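Lipoteichoic acid primase (Listeria monocytogenes, PDB 4UOP) belongs to the sulfatase-like enzymes and carries a magnesium ion in its extracellular catalytic domain. Local coordinates at residues 152-156 with 190-196; 197-201 with 267-273. All blocks are in the same frame, centred on the assembly; numbering follows the deposited sequence.

Interaction 1: 152-156 with 190-196; sequences TFHTN and SPSDEVL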
ATOM      1  N   THR B 152     -22.188 -13.098  -7.401  1.00 16.85           N
ATOM      2  CA  THR B 152     -21.364 -12.096  -8.061  1.00 17.87           C
ATOM      3  C   THR B 152     -20.782 -12.677  -9.348  1.00 17.38           C
ATOM      4  O   THR B 152     -20.523 -13.884  -9.418  1.00 17.03           O
ATOM      5  CB  THR B 152     -20.280 -11.572  -7.099  1.00 19.28           C
ATOM      6  OG1 THR B 152     -19.544 -10.491  -7.697  1.00 22.13           O
ATOM      7  CG2 THR B 152     -19.358 -12.688  -6.658  1.00 20.49           C
ATOM      8  N   PHE B 153     -20.601 -11.806 -10.346  1.00 17.24           N
ATOM      9  CA  PHE B 153     -20.217 -12.173 -11.707  1.00 17.70           C
ATOM     10  C   PHE B 153     -19.026 -11.333 -12.142  1.00 18.51           C
ATOM     11  O   PHE B 153     -19.059 -10.113 -12.058  1.00 16.68           O
ATOM     12  CB  PHE B 153     -21.357 -11.873 -12.692  1.00 18.15           C
ATOM     13  CG  PHE B 153     -22.637 -12.638 -12.436  1.00 18.53           C
ATOM     14  CD1 PHE B 153     -23.536 -12.219 -11.447  1.00 18.42           C
ATOM     15  CD2 PHE B 153     -22.963 -13.743 -13.188  1.00 19.54           C
ATOM     16  CE1 PHE B 153     -24.726 -12.892 -11.237  1.00 19.01           C
ATOM     17  CE2 PHE B 153     -24.149 -14.436 -12.961  1.00 20.17           C
ATOM     18  CZ  PHE B 153     -25.029 -14.008 -11.987  1.00 19.63           C
ATOM     19  N   HIS B 154     -17.985 -11.994 -12.644  1.00 20.27           N
ATOM     20  CA  HIS B 154     -16.821 -11.301 -13.192  1.00 21.81           C
ATOM     21  C   HIS B 154     -16.117 -12.270 -14.125  1.00 21.37           C
ATOM     22  O   HIS B 154     -16.009 -13.444 -13.788  1.00 19.90           O
ATOM     23  CB  HIS B 154     -15.894 -10.867 -12.066  1.00 23.62           C
ATOM     24  CG  HIS B 154     -14.680 -10.121 -12.528  1.00 26.63           C
ATOM     25  ND1 HIS B 154     -14.748  -8.903 -13.173  1.00 28.05           N
ATOM     26  CD2 HIS B 154     -13.365 -10.419 -12.425  1.00 28.77           C
ATOM     27  CE1 HIS B 154     -13.526  -8.477 -13.436  1.00 29.47           C
ATOM     28  NE2 HIS B 154     -12.668  -9.383 -12.999  1.00 30.56           N
ATOM     29  N   THR B 155     -15.660 -11.797 -15.288  1.00 23.69           N
ATOM     30  CA  THR B 155     -15.199 -12.716 -16.338  1.00 25.28           C
ATOM     31  C   THR B 155     -13.750 -13.184 -16.190  1.00 27.38           C
ATOM     32  O   THR B 155     -13.333 -14.082 -16.927  1.00 26.45           O
ATOM     33  CB  THR B 155     -15.398 -12.153 -17.763  1.00 26.15           C
ATOM     34  OG1 THR B 155     -14.538 -11.028 -17.969  1.00 27.53           O
ATOM     35  CG2 THR B 155     -16.856 -11.749 -18.004  1.00 26.09           C
ATOM     36  N   ASN B 156     -13.003 -12.621 -15.248  1.00 27.96           N
ATOM     37  CA  ASN B 156     -11.656 -13.113 -14.959  1.00 32.91           C
ATOM     38  C   ASN B 156     -11.644 -14.234 -13.904  1.00 32.14           C
ATOM     39  O   ASN B 156     -12.668 -14.536 -13.282  1.00 28.77           O
ATOM     40  CB  ASN B 156     -10.763 -11.964 -14.494  1.00 35.87           C
ATOM     41  CG  ASN B 156      -9.332 -12.096 -14.979  1.00 40.34           C
ATOM     42  OD1 ASN B 156      -8.892 -13.166 -15.421  1.00 43.52           O
ATOM     43  ND2 ASN B 156      -8.587 -10.998 -14.887  1.00 43.85           N
ATOM     44  N   SER B 190      -9.753 -11.017 -20.513  1.00 33.73           N
ATOM     45  CA  SER B 190     -10.885 -11.884 -20.198  1.00 31.69           C
ATOM     46  C   SER B 190     -12.108 -11.536 -21.059  1.00 29.02           C
ATOM     47  O   SER B 190     -12.104 -10.526 -21.777  1.00 30.95           O
ATOM     48  CB  SER B 190     -11.175 -11.846 -18.683  1.00 32.45           C
ATOM     49  OG  SER B 190     -11.682 -10.599 -18.282  1.00 31.88           O
ATOM     50  N   PRO B 191     -13.146 -12.384 -21.021  1.00 26.27           N
ATOM     51  CA  PRO B 191     -14.277 -12.105 -21.882  1.00 24.97           C
ATOM     52  C   PRO B 191     -14.850 -10.695 -21.698  1.00 23.84           C
ATOM     53  O   PRO B 191     -14.804 -10.125 -20.597  1.00 23.31           O
ATOM     54  CB  PRO B 191     -15.280 -13.193 -21.510  1.00 26.26           C
ATOM     55  CG  PRO B 191     -14.429 -14.339 -21.061  1.00 27.09           C
ATOM     56  CD  PRO B 191     -13.221 -13.725 -20.417  1.00 26.56           C
ATOM     57  N   SER B 192     -15.389 -10.164 -22.787  1.00 22.14           N
ATOM     58  CA  SER B 192     -15.841  -8.790 -22.856  1.00 21.89           C
ATOM     59  C   SER B 192     -17.008  -8.539 -21.913  1.00 20.81           C
ATOM     60  O   SER B 192     -17.660  -9.484 -21.458  1.00 20.77           O
ATOM     61  CB  SER B 192     -16.276  -8.476 -24.280  1.00 22.57           C
ATOM     62  OG  SER B 192     -17.411  -9.242 -24.630  1.00 23.54           O
ATOM     63  N   ASP B 193     -17.269  -7.260 -21.639  1.00 20.25           N
ATOM     64  CA  ASP B 193     -18.483  -6.868 -20.928  1.00 20.00           C
ATOM     65  C   ASP B 193     -19.737  -7.396 -21.640  1.00 20.75           C
ATOM     66  O   ASP B 193     -20.718  -7.704 -20.982  1.00 18.85           O
ATOM     67  CB  ASP B 193     -18.596  -5.347 -20.794  1.00 19.60           C
ATOM     68  CG  ASP B 193     -17.566  -4.744 -19.844  1.00 19.08           C
ATOM     69  OD1 ASP B 193     -16.797  -5.476 -19.173  1.00 19.96           O
ATOM     70  OD2 ASP B 193     -17.538  -3.501 -19.773  1.00 19.45           O
ATOM     71  N   GLU B 194     -19.729  -7.471 -22.977  1.00 20.71           N
ATOM     72  CA  GLU B 194     -20.869  -8.050 -23.688  1.00 22.11           C
ATOM     73  C   GLU B 194     -21.133  -9.487 -23.231  1.00 21.35           C
ATOM     74  O   GLU B 194     -22.267  -9.864 -23.018  1.00 20.47           O
ATOM     75  CB  GLU B 194     -20.686  -8.024 -25.211  1.00 24.56           C
ATOM     76  CG  GLU B 194     -21.916  -8.504 -25.971  1.00 27.75           C
ATOM     77  CD  GLU B 194     -21.885  -8.168 -27.460  1.00 31.92           C
ATOM     78  OE1 GLU B 194     -20.799  -7.872 -27.999  1.00 32.18           O
ATOM     79  OE2 GLU B 194     -22.966  -8.195 -28.096  1.00 36.22           O
ATOM     80  N   VAL B 195     -20.078 -10.275 -23.071  1.00 20.51           N
ATOM     81  CA  VAL B 195     -20.216 -11.667 -22.622  1.00 20.23           C
ATOM     82  C   VAL B 195     -20.676 -11.698 -21.147  1.00 19.26           C
ATOM     83  O   VAL B 195     -21.508 -12.528 -20.767  1.00 19.76           O
ATOM     84  CB  VAL B 195     -18.894 -12.440 -22.804  1.00 20.78           C
ATOM     85  CG1 VAL B 195     -18.966 -13.816 -22.173  1.00 20.11           C
ATOM     86  CG2 VAL B 195     -18.543 -12.561 -24.295  1.00 21.58           C
ATOM     87  N   LEU B 196     -20.143 -10.782 -20.335  1.00 18.86           N
ATOM     88  CA  LEU B 196     -20.552 -10.664 -18.927  1.00 18.77           C
ATOM     89  C   LEU B 196     -22.058 -10.529 -18.838  1.00 18.45           C
ATOM     90  O   LEU B 196     -22.735 -11.337 -18.171  1.00 18.61           O
ATOM     91  CB  LEU B 196     -19.867  -9.459 -18.259  1.00 18.38           C
ATOM     92  CG  LEU B 196     -20.383  -9.047 -16.876  1.00 18.52           C
ATOM     93  CD1 LEU B 196     -20.032 -10.116 -15.854  1.00 19.18           C
ATOM     94  CD2 LEU B 196     -19.807  -7.704 -16.489  1.00 19.20           C
TER

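Interaction 2: 197-201 with 267-273; sequences YNKAF and KLKDSGI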
ATOM      1  N   TYR B 197     -22.604  -9.555 -19.567  1.00 19.11           N
ATOM      2  CA  TYR B 197     -24.025  -9.265 -19.463  1.00 20.05           C
ATOM      3  C   TYR B 197     -24.894 -10.340 -20.126  1.00 20.23           C
ATOM      4  O   TYR B 197     -25.949 -10.709 -19.609  1.00 19.07           O
ATOM      5  CB  TYR B 197     -24.343  -7.889 -20.042  1.00 19.79           C
ATOM      6  CG  TYR B 197     -23.643  -6.751 -19.334  1.00 18.96           C
ATOM      7  CD1 TYR B 197     -23.715  -6.620 -17.942  1.00 18.34           C
ATOM      8  CD2 TYR B 197     -22.920  -5.804 -20.038  1.00 17.89           C
ATOM      9  CE1 TYR B 197     -23.063  -5.589 -17.290  1.00 18.16           C
ATOM     10  CE2 TYR B 197     -22.283  -4.755 -19.400  1.00 17.92           C
ATOM     11  CZ  TYR B 197     -22.346  -4.653 -18.007  1.00 18.52           C
ATOM     12  OH  TYR B 197     -21.683  -3.622 -17.361  1.00 18.55           O
ATOM     13  N   ASN B 198     -24.453 -10.834 -21.279  1.00 21.37           N
ATOM     14  CA  ASN B 198     -25.212 -11.858 -21.996  1.00 22.67           C
ATOM     15  C   ASN B 198     -25.294 -13.201 -21.278  1.00 20.95           C
ATOM     16  O   ASN B 198     -26.289 -13.895 -21.395  1.00 20.89           O
ATOM     17  CB  ASN B 198     -24.659 -12.051 -23.411  1.00 24.89           C
ATOM     18  CG  ASN B 198     -25.106 -10.962 -24.358  1.00 28.55           C
ATOM     19  OD1 ASN B 198     -26.081 -10.265 -24.100  1.00 31.76           O
ATOM     20  ND2 ASN B 198     -24.405 -10.821 -25.474  1.00 30.79           N
ATOM     21  N   LYS B 199     -24.247 -13.591 -20.573  1.00 20.05           N
ATOM     22  CA  LYS B 199     -24.278 -14.845 -19.839  1.00 21.41           C
ATOM     23  C   LYS B 199     -24.884 -14.690 -18.447  1.00 20.82           C
ATOM     24  O   LYS B 199     -25.457 -15.633 -17.937  1.00 21.06           O
ATOM     25  CB  LYS B 199     -22.903 -15.484 -19.778  1.00 24.47           C
ATOM     26  CG  LYS B 199     -22.445 -15.963 -21.157  1.00 28.54           C
ATOM     27  CD  LYS B 199     -21.197 -16.815 -21.078  1.00 32.60           C
ATOM     28  CE  LYS B 199     -20.912 -17.507 -22.401  1.00 34.84           C
ATOM     29  NZ  LYS B 199     -21.800 -18.684 -22.619  1.00 37.34           N
ATOM     30  N   ALA B 200     -24.817 -13.502 -17.860  1.00 19.66           N
ATOM     31  CA  ALA B 200     -25.469 -13.285 -16.551  1.00 19.56           C
ATOM     32  C   ALA B 200     -26.992 -13.195 -16.693  1.00 20.27           C
ATOM     33  O   ALA B 200     -27.739 -13.746 -15.879  1.00 19.45           O
ATOM     34  CB  ALA B 200     -24.931 -12.034 -15.875  1.00 19.66           C
ATOM     35  N   PHE B 201     -27.453 -12.513 -17.734  1.00 21.04           N
ATOM     36  CA  PHE B 201     -28.859 -12.195 -17.860  1.00 22.33           C
ATOM     37  C   PHE B 201     -29.805 -13.415 -17.743  1.00 23.26           C
ATOM     38  O   PHE B 201     -30.801 -13.347 -17.020  1.00 22.61           O
ATOM     39  CB  PHE B 201     -29.135 -11.371 -19.135  1.00 23.79           C
ATOM     40  CG  PHE B 201     -30.593 -11.163 -19.392  1.00 25.08           C
ATOM     41  CD1 PHE B 201     -31.287 -10.167 -18.726  1.00 26.38           C
ATOM     42  CD2 PHE B 201     -31.279 -11.996 -20.262  1.00 26.76           C
ATOM     43  CE1 PHE B 201     -32.645  -9.989 -18.944  1.00 26.58           C
ATOM     44  CE2 PHE B 201     -32.629 -11.825 -20.483  1.00 28.22           C
ATOM     45  CZ  PHE B 201     -33.309 -10.820 -19.823  1.00 26.55           C
ATOM     46  N   LYS B 267     -32.384  -5.129 -21.956  1.00 23.35           N
ATOM     47  CA  LYS B 267     -32.854  -6.485 -21.677  1.00 24.69           C
ATOM     48  C   LYS B 267     -33.567  -6.591 -20.332  1.00 22.88           C
ATOM     49  O   LYS B 267     -34.564  -7.293 -20.225  1.00 21.91           O
ATOM     50  CB  LYS B 267     -31.714  -7.499 -21.762  1.00 27.12           C
ATOM     51  CG  LYS B 267     -31.240  -7.689 -23.192  1.00 31.75           C
ATOM     52  CD  LYS B 267     -29.921  -8.441 -23.278  1.00 35.24           C
ATOM     53  CE  LYS B 267     -30.093  -9.933 -23.049  1.00 37.68           C
ATOM     54  NZ  LYS B 267     -29.002 -10.710 -23.700  1.00 39.79           N
ATOM     55  N   LEU B 268     -33.047  -5.904 -19.318  1.00 21.95           N
ATOM     56  CA  LEU B 268     -33.715  -5.832 -18.025  1.00 21.63           C
ATOM     57  C   LEU B 268     -35.084  -5.160 -18.171  1.00 22.17           C
ATOM     58  O   LEU B 268     -36.036  -5.554 -17.511  1.00 23.04           O
ATOM     59  CB  LEU B 268     -32.866  -5.067 -17.000  1.00 20.84           C
ATOM     60  CG  LEU B 268     -31.516  -5.657 -16.587  1.00 20.78           C
ATOM     61  CD1 LEU B 268     -30.801  -4.702 -15.645  1.00 19.84           C
ATOM     62  CD2 LEU B 268     -31.641  -7.059 -15.982  1.00 20.90           C
ATOM     63  N   LYS B 269     -35.183  -4.137 -19.013  1.00 22.57           N
ATOM     64  CA  LYS B 269     -36.461  -3.452 -19.230  1.00 24.03           C
ATOM     65  C   LYS B 269     -37.463  -4.366 -19.951  1.00 25.21           C
ATOM     66  O   LYS B 269     -38.591  -4.538 -19.482  1.00 25.11           O
ATOM     67  CB  LYS B 269     -36.275  -2.123 -19.986  1.00 25.43           C
ATOM     68  CG  LYS B 269     -35.604  -1.028 -19.171  1.00 27.23           C
ATOM     69  CD  LYS B 269     -35.441   0.273 -19.931  1.00 30.33           C
ATOM     70  CE  LYS B 269     -34.922   1.371 -19.019  1.00 32.75           C
ATOM     71  NZ  LYS B 269     -34.669   2.649 -19.734  1.00 36.90           N
ATOM     72  N   ASP B 270     -37.050  -4.946 -21.077  1.00 25.89           N
ATOM     73  CA  ASP B 270     -37.913  -5.827 -21.874  1.00 27.99           C
ATOM     74  C   ASP B 270     -38.428  -7.024 -21.087  1.00 27.89           C
ATOM     75  O   ASP B 270     -39.582  -7.412 -21.231  1.00 25.72           O
ATOM     76  CB  ASP B 270     -37.170  -6.352 -23.104  1.00 30.97           C
ATOM     77  CG  ASP B 270     -36.892  -5.273 -24.126  1.00 34.48           C
ATOM     78  OD1 ASP B 270     -37.548  -4.212 -24.073  1.00 36.42           O
ATOM     79  OD2 ASP B 270     -36.021  -5.499 -24.998  1.00 37.28           O
ATOM     80  N   SER B 271     -37.564  -7.593 -20.247  1.00 25.20           N
ATOM     81  CA  SER B 271     -37.890  -8.771 -19.497  1.00 24.95           C
ATOM     82  C   SER B 271     -38.824  -8.507 -18.327  1.00 24.28           C
ATOM     83  O   SER B 271     -39.428  -9.451 -17.823  1.00 25.30           O
ATOM     84  CB  SER B 271     -36.616  -9.419 -18.960  1.00 25.48           C
ATOM     85  OG  SER B 271     -36.037  -8.617 -17.950  1.00 24.51           O
ATOM     86  N   GLY B 272     -38.947  -7.252 -17.896  1.00 22.22           N
ATOM     87  CA  GLY B 272     -39.693  -6.933 -16.672  1.00 21.95           C
ATOM     88  C   GLY B 272     -38.844  -6.843 -15.401  1.00 21.56           C
ATOM     89  O   GLY B 272     -39.322  -6.389 -14.351  1.00 21.53           O
ATOM     90  N   ILE B 273     -37.586  -7.265 -15.475  1.00 20.74           N
ATOM     91  CA  ILE B 273     -36.716  -7.248 -14.290  1.00 20.24           C
ATOM     92  C   ILE B 273     -36.478  -5.810 -13.801  1.00 20.28           C
ATOM     93  O   ILE B 273     -36.462  -5.555 -12.599  1.00 19.56           O
ATOM     94  CB  ILE B 273     -35.395  -7.986 -14.561  1.00 20.38           C
ATOM     95  CG1 ILE B 273     -35.666  -9.485 -14.713  1.00 21.25           C
ATOM     96  CG2 ILE B 273     -34.402  -7.787 -13.425  1.00 20.86           C
ATOM     97  CD1 ILE B 273     -34.532 -10.234 -15.375  1.00 22.12           C
TER
HETATM   98  O   HOH W   1     -28.570 -13.013 -22.666  1.00 47.84           O

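Interaction 1: 152-156 with 190-196
Ser190 begins the contact by pointing its hydroxyl at Thr155: OG donates to Thr155 OG1 at 2.9 Å. Thr155 OG1 donates in turn to Pro191 O at 2.8 Å, from a position 16° off the carbonyl plane. The two bonds fix the rotation of Thr155, whose OG1 lies between the backbone N and the carbonyl carbon (chi1 67°). The ring of Pro191 packs beside the same residue, with CD 3.8 Å from Thr155 CB. Thr155 O is buried by the contact without a hydrogen-bonding partner in the model. Ser192 turns its side chain away and acts as N-cap of helix 193-209. Its OG accepts from Val195 N and is also hydrogen-bonded to Asp185. One turn into the helix, Leu196 closes the apolar side: its CB lies 3.8 Å from Thr155 CG2, the two side chains crossing at about a right angle. CD1 of Leu196 rests 3.9 Å from Phe153 CB, while the Phe153 ring leads off to stack on Tyr176. The contact thus ties the loop after strand 149-153, an inner strand of the main sheet, to the start of helix 193-209. Phe181 of helix 178-181 touches both Thr155 and Leu196, and the His154 side chain, about 8 Å from the magnesium ion, is hydrogen-bonded through ND1 to Ile219 O at the end of strand 214-219.

Interaction 2: 197-201 with 267-273
This is a helix-to-helix contact in the layer of helices on one side of the central sheet, centred on Phe201 of helix 193-209, which packs against the C-terminal end of helix 246-271 and the turn after it. The short segments run nearly alongside each other, 28° apart in direction, but their axes stay 12.3 Å apart, and the side chains of Phe201 and Lys267 bridge the gap. With CG anti to the backbone N (chi1 173°), Phe201 carries its ring across, and its CE1 reaches the Lys267 carbonyl O at 3.5 Å. Lys267 lays its aliphatic chain over one face of that ring: CE stands 4.1 Å from the ring centroid in a CH-pi contact. Ser271 CB comes to the edge instead, 3.7 Å from Phe201 CZ, and Ile273 CD1 approaches Phe201 CE1 at 4.0 Å.

Both helices belong to the alpha/beta/alpha layering expected of the alkaline phosphatase-like fold of sulfatases. Helix 246-271 is part of a beta-alpha-beta crossover between the parallel strands 214-219 and 277-283, with strand 59-65 between them; Leu268 and Ile273 reach down to Ile61 of that middle strand.

On the more exposed side, a bend in the chain at chi3 (76°) accompanies the passage of Lys267 over the ring to Asn198. Its NZ donates to Asn198 OD1 at 3.0 Å, from above the carbonyl plane rather than along a lone pair. A water accepts from Lys267 NZ at 2.6 Å and donates to Asn198 O at 2.8 Å.

Overall arrangement
Interaction 1 closes before interaction 2 opens along the chain, and their centres lie about 15 Å apart on the same side of the chain's centre. Helix 193-209 serves both: its first turn faces the loop after strand 149-153, and the next turn faces the end of helix 246-271. The two contacts also meet directly, where Phe153 CD2 lies 3.7 Å from Ala200 CB. Together they join the start of this helix to the C-terminal end of a sheet strand and to its neighbour in the helical layer. All four segments belong to the sulfatase family region.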